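Local coordinates for extracellular solute-binding protein, family 5 (PDB 6WM6), which binds EDTA in the periplasm and probably delivers it to an ABC transporter for uptake, at residues Val50-Thr55 against Ala557-Ala562; Val73-Leu78 against Gly551-Thr556; Leu78-Ser83 against Val233-Asn238; Asn208-Ser211 against Ala216-Gly219; Glu225-Gly230 against Phe254-Asp259. All blocks are in the same frame, centred on the assembly; numbering follows the deposited sequence. Where two conformers were deposited one is given.

Contact 1: residues Val50-Thr55 against Ala557-Ala562; sequences VTFAVT and AEWGLA. With EDO (1,2-ethanediol), chain H; EDO (1,2-ethanediol), chain G.
Val50 meets Leu561 at the near end of strand 49-54, where a single methyl from each side does the touching: Val50 CG2 lies 4.3 Å from Leu561 CD2. Two residues further along, on the same side of the strand, Phe52 makes the closer contact with Trp559. Its CG stands anti to the backbone N (chi1 -172°), which carries the ring off the strand to the indole, so that Phe52 CD2 comes to 3.7 Å from Trp559 CH2, with CE2 following just behind. The ring planes lie nearly parallel but stepped, so the atoms meet obliquely, and only the benzo end of the indole takes part; Trp559 NE1 is hydrogen-bonded to Asn555 OD1. With an alanine in place of Phe52, the CH2 corner of Trp559 would probably face a gap and the indole would be less firmly packed. Beyond the ring, Thr55 N gives an ethanediol O1 a 3.2 Å hydrogen bond; the same molecule's C1 lies at the edge of the Phe52 ring. Strand 49-54 is an outer strand of a mixed four-stranded sheet and pairs with 251-256, while 560-561 pairs with 540-541; Ile540 touches both Val50 and Leu561, and Leu252 touches Trp559.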
# COMPACT_ATOMS: atom_id res chain seq x y z
N VAL A 50 -19.92 -9.57 -13.01
CA VAL A 50 -19.67 -9.02 -11.68
C VAL A 50 -19.26 -7.56 -11.87
O VAL A 50 -18.45 -7.25 -12.75
CB VAL A 50 -18.58 -9.79 -10.93
CG1 VAL A 50 -18.07 -9.00 -9.71
CG2 VAL A 50 -19.09 -11.16 -10.53
N THR A 51 -19.81 -6.68 -11.03
CA THR A 51 -19.46 -5.27 -11.01
C THR A 51 -18.85 -4.91 -9.66
O THR A 51 -19.46 -5.16 -8.62
CB THR A 51 -20.66 -4.40 -11.31
OG1 THR A 51 -21.17 -4.71 -12.62
CG2 THR A 51 -20.29 -2.94 -11.29
N PHE A 52 -17.67 -4.32 -9.70
CA PHE A 52 -16.86 -3.96 -8.53
C PHE A 52 -16.73 -2.44 -8.50
O PHE A 52 -16.28 -1.83 -9.47
CB PHE A 52 -15.50 -4.64 -8.70
CG PHE A 52 -14.56 -4.57 -7.52
CD1 PHE A 52 -14.07 -3.37 -7.05
CD2 PHE A 52 -14.11 -5.74 -6.92
CE1 PHE A 52 -13.17 -3.34 -5.96
CE2 PHE A 52 -13.22 -5.71 -5.86
CZ PHE A 52 -12.76 -4.52 -5.39
N ALA A 53 -17.12 -1.83 -7.39
CA ALA A 53 -17.06 -0.38 -7.27
C ALA A 53 -15.64 0.07 -6.98
O ALA A 53 -14.96 -0.52 -6.14
CB ALA A 53 -17.96 0.10 -6.13
N VAL A 54 -15.21 1.15 -7.65
CA VAL A 54 -13.92 1.79 -7.35
C VAL A 54 -14.14 3.27 -7.11
O VAL A 54 -15.10 3.85 -7.61
CB VAL A 54 -12.87 1.55 -8.46
CG1 VAL A 54 -12.63 0.05 -8.62
CG2 VAL A 54 -13.30 2.19 -9.75
N THR A 55 -13.23 3.87 -6.32
CA THR A 55 -13.44 5.19 -5.74
C THR A 55 -12.78 6.32 -6.51
O THR A 55 -12.97 7.49 -6.15
CB THR A 55 -12.92 5.21 -4.29
OG1 THR A 55 -11.53 4.90 -4.27
CG2 THR A 55 -13.67 4.20 -3.42
N ALA A 557 -8.88 -14.28 -12.35
CA ALA A 557 -9.11 -15.46 -13.18
C ALA A 557 -10.01 -16.47 -12.50
O ALA A 557 -10.65 -17.28 -13.19
CB ALA A 557 -7.79 -16.14 -13.52
N GLU A 558 -10.07 -16.45 -11.16
CA GLU A 558 -10.82 -17.44 -10.41
C GLU A 558 -12.22 -16.98 -10.03
O GLU A 558 -13.02 -17.80 -9.59
CB GLU A 558 -10.04 -17.82 -9.15
CG GLU A 558 -8.68 -18.48 -9.46
CD GLU A 558 -7.65 -18.43 -8.34
OE1 GLU A 558 -7.98 -18.13 -7.16
OE2 GLU A 558 -6.46 -18.69 -8.63
N TRP A 559 -12.53 -15.70 -10.18
CA TRP A 559 -13.83 -15.18 -9.76
C TRP A 559 -14.94 -15.73 -10.64
O TRP A 559 -14.82 -15.81 -11.87
CB TRP A 559 -13.86 -13.67 -9.91
CG TRP A 559 -13.00 -12.87 -8.96
CD1 TRP A 559 -12.10 -13.36 -8.05
CD2 TRP A 559 -12.98 -11.46 -8.84
NE1 TRP A 559 -11.52 -12.32 -7.38
CE2 TRP A 559 -12.03 -11.13 -7.85
CE3 TRP A 559 -13.65 -10.43 -9.49
CZ2 TRP A 559 -11.75 -9.83 -7.50
CZ3 TRP A 559 -13.39 -9.12 -9.13
CH2 TRP A 559 -12.44 -8.83 -8.13
N GLY A 560 -16.06 -16.05 -10.02
CA GLY A 560 -17.23 -16.48 -10.79
C GLY A 560 -18.43 -16.59 -9.90
O GLY A 560 -18.31 -16.53 -8.67
N LEU A 561 -19.59 -16.79 -10.53
CA LEU A 561 -20.84 -16.90 -9.81
C LEU A 561 -21.18 -18.36 -9.54
O LEU A 561 -21.03 -19.22 -10.40
CB LEU A 561 -21.97 -16.26 -10.62
CG LEU A 561 -21.80 -14.76 -10.78
CD1 LEU A 561 -22.77 -14.24 -11.85
CD2 LEU A 561 -22.06 -14.03 -9.49
N ALA A 562 -21.65 -18.63 -8.32
CA ALA A 562 -22.09 -19.97 -7.96
C ALA A 562 -23.25 -20.42 -8.84
O ALA A 562 -24.11 -19.63 -9.22
CB ALA A 562 -22.53 -19.98 -6.50
C1 EDO H . -11.49 0.18 -4.72
O1 EDO H . -11.47 1.62 -4.82
C2 EDO H . -10.16 -0.40 -5.17
O2 EDO H . -9.28 -0.57 -4.05
C1 EDO G . -5.20 -11.27 -11.70
O1 EDO G . -6.45 -10.61 -11.52
C2 EDO G . -5.35 -12.48 -12.62
O2 EDO G . -6.08 -13.57 -11.98

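Contact 2: residues Val73-Leu78 against Gly551-Thr556; sequences VRTVTL and GPAYNT. With EDO (1,2-ethanediol), chain G.
Leu78 lies against the backbone of Ala553, where the end of helix 71-77 packs on the loop between strands 540-541 and 560-561, near the C-terminal end of the chain. Its side chain can be followed outward atom by atom. CB sits 3.6 Å from Ala553 O, so the contact starts on the carbonyl rather than on a side chain. From CG the CD1 branch carries on along the same peptide: Leu78 CD1 is 3.9 Å from Ala553 C, then reaches 4.1 Å from Tyr554 N, with Ala553 CB a little farther off. Met86 touches both Leu78 and Tyr554 from strand 85-87. One turn back along the helix, Thr75 meets the methyl of the alanine. Its CG2, anti to the backbone N because chi1 is -68° for OG1, comes to 3.9 Å from Ala553 CB, and Thr75 O is nearer still to that methyl. OG1 is left for polar work: it bonds to Ala71 O and accepts from a water, which in turn takes the Ala553 N-H at 2.9 Å. An ethanediol O1 donates to Ala553 O at 2.7 Å and accepts from Thr556 N and Thr556 OG1. The direct contacts are thus carbon against carbonyl and methyl against methyl, with no direct hydrogen bond; the backbone N-H and C=O of Ala553 are met by a water and by a small diol, probably from the crystallisation liquor.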
# COMPACT_ATOMS: atom_id res chain seq x y z
N VAL A 73 -6.07 2.08 -9.83
CA VAL A 73 -5.43 1.67 -11.08
C VAL A 73 -4.90 0.25 -10.94
O VAL A 73 -4.95 -0.55 -11.88
CB VAL A 73 -4.33 2.68 -11.46
CG1 VAL A 73 -3.66 2.27 -12.77
CG2 VAL A 73 -4.93 4.08 -11.59
N ARG A 74 -4.35 -0.08 -9.78
CA ARG A 74 -3.82 -1.42 -9.57
C ARG A 74 -4.94 -2.45 -9.68
O ARG A 74 -4.79 -3.47 -10.36
CB ARG A 74 -3.13 -1.47 -8.20
CG ARG A 74 -2.05 -2.51 -8.08
CD ARG A 74 -1.25 -2.39 -6.78
NE ARG A 74 -0.60 -1.09 -6.65
CZ ARG A 74 -0.89 -0.17 -5.74
NH1 ARG A 74 -1.83 -0.35 -4.84
NH2 ARG A 74 -0.22 0.97 -5.75
N THR A 75 -6.07 -2.19 -9.03
CA THR A 75 -7.21 -3.12 -9.07
C THR A 75 -7.73 -3.31 -10.49
O THR A 75 -7.98 -4.43 -10.92
CB THR A 75 -8.31 -2.61 -8.13
OG1 THR A 75 -7.84 -2.72 -6.78
CG2 THR A 75 -9.59 -3.42 -8.25
N VAL A 76 -7.91 -2.21 -11.22
CA VAL A 76 -8.53 -2.29 -12.54
C VAL A 76 -7.61 -2.93 -13.57
O VAL A 76 -8.08 -3.52 -14.54
CB VAL A 76 -8.97 -0.88 -12.97
CG1 VAL A 76 -9.39 -0.85 -14.41
CG2 VAL A 76 -10.11 -0.40 -12.07
N THR A 77 -6.30 -2.81 -13.41
CA THR A 77 -5.36 -3.35 -14.40
C THR A 77 -4.75 -4.68 -14.00
O THR A 77 -4.17 -5.35 -14.86
CB THR A 77 -4.27 -2.35 -14.83
OG1 THR A 77 -3.40 -1.98 -13.75
CG2 THR A 77 -4.90 -1.08 -15.42
N LEU A 78 -4.89 -5.11 -12.75
CA LEU A 78 -4.45 -6.47 -12.39
C LEU A 78 -5.01 -7.55 -13.31
O LEU A 78 -4.27 -8.51 -13.59
CB LEU A 78 -4.74 -6.78 -10.91
CG LEU A 78 -3.65 -6.36 -9.94
CD1 LEU A 78 -4.20 -6.42 -8.52
CD2 LEU A 78 -2.38 -7.20 -10.07
N GLY A 551 -4.31 -6.24 -3.27
CA GLY A 551 -5.74 -6.16 -3.06
C GLY A 551 -6.53 -7.31 -3.66
O GLY A 551 -5.97 -8.26 -4.24
N PRO A 552 -7.87 -7.25 -3.51
CA PRO A 552 -8.73 -8.39 -3.87
C PRO A 552 -8.68 -8.82 -5.31
O PRO A 552 -9.03 -9.97 -5.60
CB PRO A 552 -10.14 -7.92 -3.47
CG PRO A 552 -9.92 -6.82 -2.49
CD PRO A 552 -8.59 -6.16 -2.82
N ALA A 553 -8.31 -7.95 -6.24
CA ALA A 553 -8.23 -8.33 -7.64
C ALA A 553 -6.98 -9.10 -8.00
O ALA A 553 -6.71 -9.31 -9.20
CB ALA A 553 -8.42 -7.10 -8.55
N TYR A 554 -6.26 -9.62 -7.02
CA TYR A 554 -5.08 -10.44 -7.31
C TYR A 554 -5.39 -11.74 -8.03
O TYR A 554 -4.46 -12.32 -8.63
CB TYR A 554 -4.31 -10.76 -6.02
CG TYR A 554 -4.86 -11.90 -5.18
CD1 TYR A 554 -6.10 -11.83 -4.56
CD2 TYR A 554 -4.10 -13.07 -5.00
CE1 TYR A 554 -6.58 -12.89 -3.80
CE2 TYR A 554 -4.60 -14.13 -4.23
CZ TYR A 554 -5.82 -14.01 -3.63
OH TYR A 554 -6.32 -15.05 -2.87
N ASN A 555 -6.64 -12.22 -8.00
CA ASN A 555 -6.96 -13.55 -8.55
C ASN A 555 -8.24 -13.54 -9.38
O ASN A 555 -9.04 -14.48 -9.32
CB ASN A 555 -7.08 -14.59 -7.44
CG ASN A 555 -8.32 -14.40 -6.61
OD1 ASN A 555 -8.79 -13.27 -6.46
ND2 ASN A 555 -8.85 -15.48 -6.06
N THR A 556 -8.46 -12.51 -10.21
CA THR A 556 -9.71 -12.41 -10.95
C THR A 556 -9.94 -13.58 -11.91
O THR A 556 -11.09 -13.85 -12.25
CB THR A 556 -9.89 -11.10 -11.72
OG1 THR A 556 -8.92 -10.99 -12.79
CG2 THR A 556 -9.83 -9.88 -10.80
C1 EDO G . -5.20 -11.27 -11.70
O1 EDO G . -6.45 -10.61 -11.52
C2 EDO G . -5.35 -12.48 -12.62
O2 EDO G . -6.08 -13.57 -11.98
O HOH W 1 -7.11 -5.34 -6.02

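Contact 3: residues Leu78-Ser83 against Val233-Asn238; sequences LPIVPS and VTLVPN
The mixed four-stranded sheet of this periplasmic binding protein drops one leucine, Leu235 of inner strand 232-237, onto Pro79 and Ile80 in the loop that leaves helix 71-77. The whole contact runs through one methyl group. Leu235 CD2 is 4.0 Å from Pro79 CB and equally 4.0 Å from Ile80 CG2, so it rests in the notch between two consecutive residues of the loop. The torsions explain why this branch is the one that arrives: CG is anti to the carbonyl carbon (chi1 -62°), and with chi2 at 80° CD2 is nearly extended from CA, while CD1 turns off to the side. Ile80 offers its short branch, since CG1 lies between the backbone N and the carbonyl carbon (chi1 81°) and CG2 is left to meet the leucine. The backbones stay well apart, with Pro79 CA 8.7 Å from Leu235 CA. Pro79 CB is also approached by Thr556 OG1, at 3.5 Å, and Pro215 packs on Ile80. Backbone hydrogen bonds link Pro79 with Tyr222, and Gly219 N with Ile80 O, tying the loop to the start of strand 222-228 and the loop before it. Every touching atom across the contact is an aliphatic carbon and all three residues are buried, so the contact is purely dispersive and hydrophobic: it has no directional bond of its own, and the loop's position probably owes more to the backbone bonds beside it.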
# COMPACT_ATOMS: atom_id res chain seq x y z
N LEU A 78 -4.89 -5.11 -12.75
CA LEU A 78 -4.45 -6.47 -12.39
C LEU A 78 -5.01 -7.55 -13.31
O LEU A 78 -4.27 -8.51 -13.59
CB LEU A 78 -4.74 -6.78 -10.91
CG LEU A 78 -3.65 -6.36 -9.94
CD1 LEU A 78 -4.20 -6.42 -8.52
CD2 LEU A 78 -2.38 -7.20 -10.07
N PRO A 79 -6.25 -7.46 -13.80
CA PRO A 79 -6.76 -8.51 -14.70
C PRO A 79 -6.13 -8.54 -16.07
O PRO A 79 -6.35 -9.52 -16.79
CB PRO A 79 -8.26 -8.19 -14.80
CG PRO A 79 -8.55 -7.40 -13.55
CD PRO A 79 -7.31 -6.55 -13.36
N ILE A 80 -5.37 -7.51 -16.46
CA ILE A 80 -4.78 -7.46 -17.79
C ILE A 80 -3.26 -7.49 -17.78
O ILE A 80 -2.65 -7.77 -18.83
CB ILE A 80 -5.29 -6.25 -18.60
CG1 ILE A 80 -4.57 -4.97 -18.22
CG2 ILE A 80 -6.79 -6.09 -18.44
CD1 ILE A 80 -4.90 -3.79 -19.13
N VAL A 81 -2.60 -7.23 -16.67
CA VAL A 81 -1.14 -7.09 -16.61
C VAL A 81 -0.56 -8.36 -15.99
O VAL A 81 -0.98 -8.74 -14.88
CB VAL A 81 -0.76 -5.86 -15.78
CG1 VAL A 81 0.75 -5.83 -15.56
CG2 VAL A 81 -1.21 -4.59 -16.45
N PRO A 82 0.38 -9.04 -16.64
CA PRO A 82 0.99 -10.22 -16.02
C PRO A 82 2.08 -9.82 -15.04
O PRO A 82 2.73 -8.78 -15.20
CB PRO A 82 1.57 -10.99 -17.22
CG PRO A 82 1.70 -10.01 -18.31
CD PRO A 82 0.85 -8.82 -18.03
N SER A 83 2.26 -10.65 -14.01
CA SER A 83 3.16 -10.39 -12.90
C SER A 83 4.07 -11.59 -12.70
O SER A 83 3.62 -12.73 -12.74
CB SER A 83 2.38 -10.16 -11.58
OG SER A 83 1.42 -9.12 -11.71
N VAL A 233 -15.60 0.90 -16.38
CA VAL A 233 -14.67 0.08 -17.16
C VAL A 233 -15.33 -1.26 -17.37
O VAL A 233 -15.75 -1.91 -16.39
CB VAL A 233 -13.34 -0.11 -16.41
CG1 VAL A 233 -12.31 -0.75 -17.34
CG2 VAL A 233 -12.82 1.19 -15.83
N THR A 234 -15.44 -1.70 -18.61
CA THR A 234 -16.01 -3.01 -18.94
C THR A 234 -14.92 -3.90 -19.51
O THR A 234 -14.32 -3.57 -20.54
CB THR A 234 -17.16 -2.87 -19.93
OG1 THR A 234 -18.19 -2.07 -19.32
CG2 THR A 234 -17.73 -4.23 -20.25
N LEU A 235 -14.68 -5.03 -18.85
CA LEU A 235 -13.74 -6.04 -19.32
C LEU A 235 -14.47 -7.31 -19.75
O LEU A 235 -15.55 -7.64 -19.22
CB LEU A 235 -12.73 -6.41 -18.24
CG LEU A 235 -11.82 -5.29 -17.75
CD1 LEU A 235 -12.47 -4.40 -16.77
CD2 LEU A 235 -10.56 -5.90 -17.12
N VAL A 236 -13.88 -8.02 -20.70
CA VAL A 236 -14.39 -9.30 -21.20
C VAL A 236 -13.24 -10.29 -21.18
O VAL A 236 -12.07 -9.89 -21.08
CB VAL A 236 -14.96 -9.15 -22.64
CG1 VAL A 236 -16.19 -8.24 -22.61
CG2 VAL A 236 -13.88 -8.61 -23.59
N PRO A 237 -13.53 -11.58 -21.30
CA PRO A 237 -12.43 -12.57 -21.34
C PRO A 237 -11.43 -12.26 -22.44
O PRO A 237 -11.80 -11.84 -23.54
CB PRO A 237 -13.14 -13.89 -21.60
CG PRO A 237 -14.52 -13.68 -21.05
CD PRO A 237 -14.86 -12.24 -21.33
N ASN A 238 -10.18 -12.50 -22.13
CA ASN A 238 -9.11 -12.55 -23.13
C ASN A 238 -9.14 -13.94 -23.76
O ASN A 238 -8.82 -14.92 -23.07
CB ASN A 238 -7.79 -12.27 -22.42
CG ASN A 238 -6.58 -12.51 -23.30
OD1 ASN A 238 -6.70 -12.79 -24.51
ND2 ASN A 238 -5.41 -12.37 -22.71

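Contact 4: residues Asn208-Ser211 against Ala216-Gly219; sequences NFLS and AWSG
Trp217 turns its indole back toward Phe209 and Leu210, closing the bend between helix 202-212 and outer strand 222-228 as a short helix-loop-strand connection. The indole reaches that far because its CG lies between the backbone N and the carbonyl carbon (chi1 49°), with chi2 near -96° swinging the ring out from the loop. Leu210 comes from the helix and runs roughly perpendicular to the tryptophan side chain. Only one branch touches: Leu210 CD2 is 4.0 Å from Trp217 CZ2, on the six-membered part of the indole. Phe209, the residue before it, addresses the pyrrole part instead, its far ring atom CZ lying 4.3 Å from Trp217 NE1. Thus two successive helix residues share the two halves of one indole, while the backbones remain far apart, Leu210 CA being 10.2 Å from Ala216 CA. Leu195 of helix 193-196 touches both Phe209 and Trp217, Pro192 adds to the packing on the indole, and His199 stacks on the Phe209 ring. This is a local packing contact, joining the end of a helix to the loop that follows it. Its one polar link is a water lying in the indole plane at the edge, which accepts from Trp217 NE1 at 2.9 Å, donates weakly to Phe209 O, and rides 3.3 Å above the plane of the Phe209 ring, offset toward the rim.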
# COMPACT_ATOMS: atom_id res chain seq x y z
N ASN A 208 3.19 8.15 -22.34
CA ASN A 208 2.02 8.49 -23.14
C ASN A 208 1.21 7.25 -23.49
O ASN A 208 0.16 7.03 -22.89
CB ASN A 208 2.44 9.30 -24.36
CG ASN A 208 3.22 10.55 -23.99
OD1 ASN A 208 4.29 10.82 -24.53
ND2 ASN A 208 2.69 11.31 -23.03
N PHE A 209 1.67 6.42 -24.42
CA PHE A 209 0.90 5.25 -24.83
C PHE A 209 0.40 4.41 -23.66
O PHE A 209 -0.80 4.14 -23.55
CB PHE A 209 1.74 4.40 -25.79
CG PHE A 209 1.12 3.08 -26.17
CD1 PHE A 209 -0.07 3.04 -26.90
CD2 PHE A 209 1.73 1.89 -25.81
CE1 PHE A 209 -0.63 1.81 -27.24
CE2 PHE A 209 1.16 0.66 -26.16
CZ PHE A 209 -0.02 0.64 -26.88
N LEU A 210 1.29 3.98 -22.76
CA LEU A 210 0.88 3.07 -21.71
C LEU A 210 0.12 3.77 -20.59
O LEU A 210 -0.63 3.11 -19.86
CB LEU A 210 2.10 2.34 -21.11
CG LEU A 210 2.79 1.35 -22.05
CD1 LEU A 210 4.01 0.76 -21.40
CD2 LEU A 210 1.82 0.24 -22.47
N SER A 211 0.28 5.08 -20.45
CA SER A 211 -0.36 5.84 -19.38
C SER A 211 -1.70 6.42 -19.81
O SER A 211 -2.69 6.30 -19.09
CB SER A 211 0.57 6.96 -18.91
OG SER A 211 1.74 6.43 -18.30
N ALA A 216 -5.76 -1.68 -25.12
CA ALA A 216 -6.43 -2.62 -26.01
C ALA A 216 -5.88 -4.04 -25.88
O ALA A 216 -6.51 -4.98 -26.36
CB ALA A 216 -6.30 -2.15 -27.46
N TRP A 217 -4.77 -4.20 -25.19
CA TRP A 217 -4.03 -5.44 -25.06
C TRP A 217 -4.25 -6.05 -23.67
O TRP A 217 -4.76 -5.41 -22.75
CB TRP A 217 -2.53 -5.14 -25.25
CG TRP A 217 -2.08 -3.98 -24.39
CD1 TRP A 217 -1.98 -2.67 -24.79
CD2 TRP A 217 -1.75 -4.00 -23.00
NE1 TRP A 217 -1.60 -1.89 -23.74
CE2 TRP A 217 -1.44 -2.67 -22.63
CE3 TRP A 217 -1.65 -5.01 -22.04
CZ2 TRP A 217 -1.06 -2.33 -21.32
CZ3 TRP A 217 -1.27 -4.66 -20.73
CH2 TRP A 217 -0.98 -3.34 -20.40
N SER A 218 -3.84 -7.31 -23.54
CA SER A 218 -3.86 -7.96 -22.25
C SER A 218 -2.89 -9.12 -22.23
O SER A 218 -2.66 -9.77 -23.25
CB SER A 218 -5.27 -8.52 -21.95
OG SER A 218 -5.24 -9.28 -20.77
N GLY A 219 -2.31 -9.38 -21.06
CA GLY A 219 -1.58 -10.60 -20.79
C GLY A 219 -2.19 -11.40 -19.66
O GLY A 219 -1.52 -12.24 -19.03
O HOH W 2 -1.80 1.03 -24.09

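Contact 5: residues Glu225-Gly230 against Phe254-Asp259; sequences ESFDPG and FRIITD
Phe227 carries the flat group here, and Ile256 meets it at the edge: Ile256 CD1 lies near the ring plane, 4.1 Å from Phe227 CE1. One face of that ring has Pro229 N over its centre, 4.0 Å above the plane, so the chain folds back beneath its own phenylalanine. Trp61 adds an edge-to-face partner. The ring's CE1 edge reaches Ile256 with CG anti to the backbone N (chi1 177°). Strands 222-228 and 232-237 form a beta hairpin in the mixed sheet, with 251-256 next across it, so this contact spans the strand between; near the other end of segment 225-230, Glu225 and Ser226 form a classic beta bulge opposite Thr234. Gly230, in the hairpin turn, has positive phi (74°), a conformation glycine adopts readily, and its peptide rests on the isoleucine: Gly230 C is 3.7 Å from Ile256 CD1, while Gly230 O is 3.7 Å from Ile256 CG2. Cutting Ile256 back to an alanine would probably open a gap at the Phe227 edge and leave the turn peptide without its apolar support. Gly230 N is hydrogen-bonded to Asp57 OD1, and Asp57 also touches both Phe227 and Ile256.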
# COMPACT_ATOMS: atom_id res chain seq x y z
N GLU A 225 -13.01 -4.06 -22.93
CA GLU A 225 -13.95 -3.88 -24.03
C GLU A 225 -14.30 -2.42 -24.25
O GLU A 225 -14.37 -1.97 -25.40
CB GLU A 225 -15.22 -4.70 -23.78
CG GLU A 225 -16.26 -4.60 -24.89
CD GLU A 225 -17.53 -5.38 -24.58
OE1 GLU A 225 -18.28 -4.98 -23.67
OE2 GLU A 225 -17.77 -6.41 -25.25
N SER A 226 -14.54 -1.66 -23.18
CA SER A 226 -14.88 -0.26 -23.29
C SER A 226 -14.58 0.47 -22.00
O SER A 226 -14.48 -0.13 -20.92
CB SER A 226 -16.37 -0.05 -23.65
OG SER A 226 -17.19 -0.51 -22.59
N PHE A 227 -14.44 1.79 -22.12
CA PHE A 227 -14.26 2.67 -20.98
C PHE A 227 -15.13 3.90 -21.17
O PHE A 227 -14.99 4.62 -22.16
CB PHE A 227 -12.80 3.10 -20.83
CG PHE A 227 -12.57 4.08 -19.73
CD1 PHE A 227 -12.98 3.80 -18.43
CD2 PHE A 227 -11.92 5.29 -19.97
CE1 PHE A 227 -12.75 4.69 -17.40
CE2 PHE A 227 -11.69 6.18 -18.95
CZ PHE A 227 -12.10 5.88 -17.66
N ASP A 228 -16.03 4.14 -20.21
CA ASP A 228 -16.86 5.33 -20.18
C ASP A 228 -16.28 6.24 -19.10
O ASP A 228 -16.47 5.96 -17.90
CB ASP A 228 -18.32 4.97 -19.88
CG ASP A 228 -19.25 6.15 -19.97
OD1 ASP A 228 -18.81 7.24 -20.41
OD2 ASP A 228 -20.43 6.00 -19.59
N PRO A 229 -15.56 7.30 -19.46
CA PRO A 229 -14.84 8.09 -18.45
C PRO A 229 -15.72 8.55 -17.31
O PRO A 229 -16.83 9.06 -17.51
CB PRO A 229 -14.30 9.28 -19.27
CG PRO A 229 -14.14 8.73 -20.63
CD PRO A 229 -15.28 7.76 -20.83
N GLY A 230 -15.21 8.38 -16.09
CA GLY A 230 -15.93 8.74 -14.90
C GLY A 230 -17.07 7.83 -14.53
O GLY A 230 -17.76 8.10 -13.54
N PHE A 254 -15.84 -2.48 -13.58
CA PHE A 254 -15.47 -1.61 -12.47
C PHE A 254 -16.26 -0.33 -12.62
O PHE A 254 -16.10 0.40 -13.61
CB PHE A 254 -13.96 -1.37 -12.47
CG PHE A 254 -13.16 -2.61 -12.22
CD1 PHE A 254 -13.01 -3.09 -10.92
CD2 PHE A 254 -12.59 -3.29 -13.26
CE1 PHE A 254 -12.28 -4.23 -10.68
CE2 PHE A 254 -11.83 -4.45 -13.01
CZ PHE A 254 -11.69 -4.91 -11.74
N ARG A 255 -17.16 -0.09 -11.67
CA ARG A 255 -18.04 1.07 -11.68
C ARG A 255 -17.44 2.15 -10.80
O ARG A 255 -17.15 1.91 -9.63
CB ARG A 255 -19.41 0.67 -11.16
CG ARG A 255 -20.41 1.82 -11.03
CD ARG A 255 -21.04 2.19 -12.36
NE ARG A 255 -22.17 3.10 -12.14
CZ ARG A 255 -22.14 4.41 -12.36
NH1 ARG A 255 -21.05 4.99 -12.83
NH2 ARG A 255 -23.23 5.13 -12.12
N ILE A 256 -17.28 3.34 -11.36
CA ILE A 256 -16.66 4.45 -10.65
C ILE A 256 -17.71 5.14 -9.78
O ILE A 256 -18.69 5.67 -10.30
CB ILE A 256 -16.00 5.42 -11.65
CG1 ILE A 256 -14.85 4.69 -12.35
CG2 ILE A 256 -15.51 6.68 -10.94
CD1 ILE A 256 -14.57 5.18 -13.75
N ILE A 257 -17.48 5.12 -8.47
CA ILE A 257 -18.33 5.79 -7.47
C ILE A 257 -17.36 6.56 -6.57
O ILE A 257 -16.80 6.00 -5.61
CB ILE A 257 -19.17 4.80 -6.65
CG1 ILE A 257 -20.03 3.94 -7.57
CG2 ILE A 257 -20.05 5.54 -5.63
CD1 ILE A 257 -20.84 2.88 -6.85
N THR A 258 -17.18 7.85 -6.86
CA THR A 258 -16.15 8.63 -6.17
C THR A 258 -16.53 8.93 -4.73
O THR A 258 -15.65 9.13 -3.89
CB THR A 258 -15.89 9.93 -6.93
OG1 THR A 258 -17.13 10.61 -7.16
CG2 THR A 258 -15.21 9.65 -8.27
N ASP A 259 -17.83 8.96 -4.42
CA ASP A 259 -18.31 9.20 -3.05
C ASP A 259 -18.37 7.85 -2.35
O ASP A 259 -19.36 7.12 -2.43
CB ASP A 259 -19.67 9.87 -3.09
CG ASP A 259 -20.19 10.23 -1.71
OD1 ASP A 259 -19.49 9.96 -0.71
OD2 ASP A 259 -21.31 10.78 -1.62

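Phe254, in contact 5, ties much of this region together: Phe254 CD1 to Phe52 CB (contact 1), Phe254 CE1 to Thr75 CG2 (contact 2) and Phe254 CD2 to Leu235 CD1 (contact 3) are each 3.7 Å. Contacts 2 and 3 share Leu78, and their centres are about 9 Å apart. Contact 1 joins contact 2 where Trp559 CZ2 packs 3.3 Å from Pro552 O, and one ethanediol touches both. Contacts 3 and 5 are stitched within the sheet, Thr234 O to Glu225 N at 2.8 Å being a probable hydrogen bond. Contact 4 lies about 22 Å from contact 1 between centres, and packs on contact 3 where Ser218 OG comes to 3.5 Å from Ile80 CA.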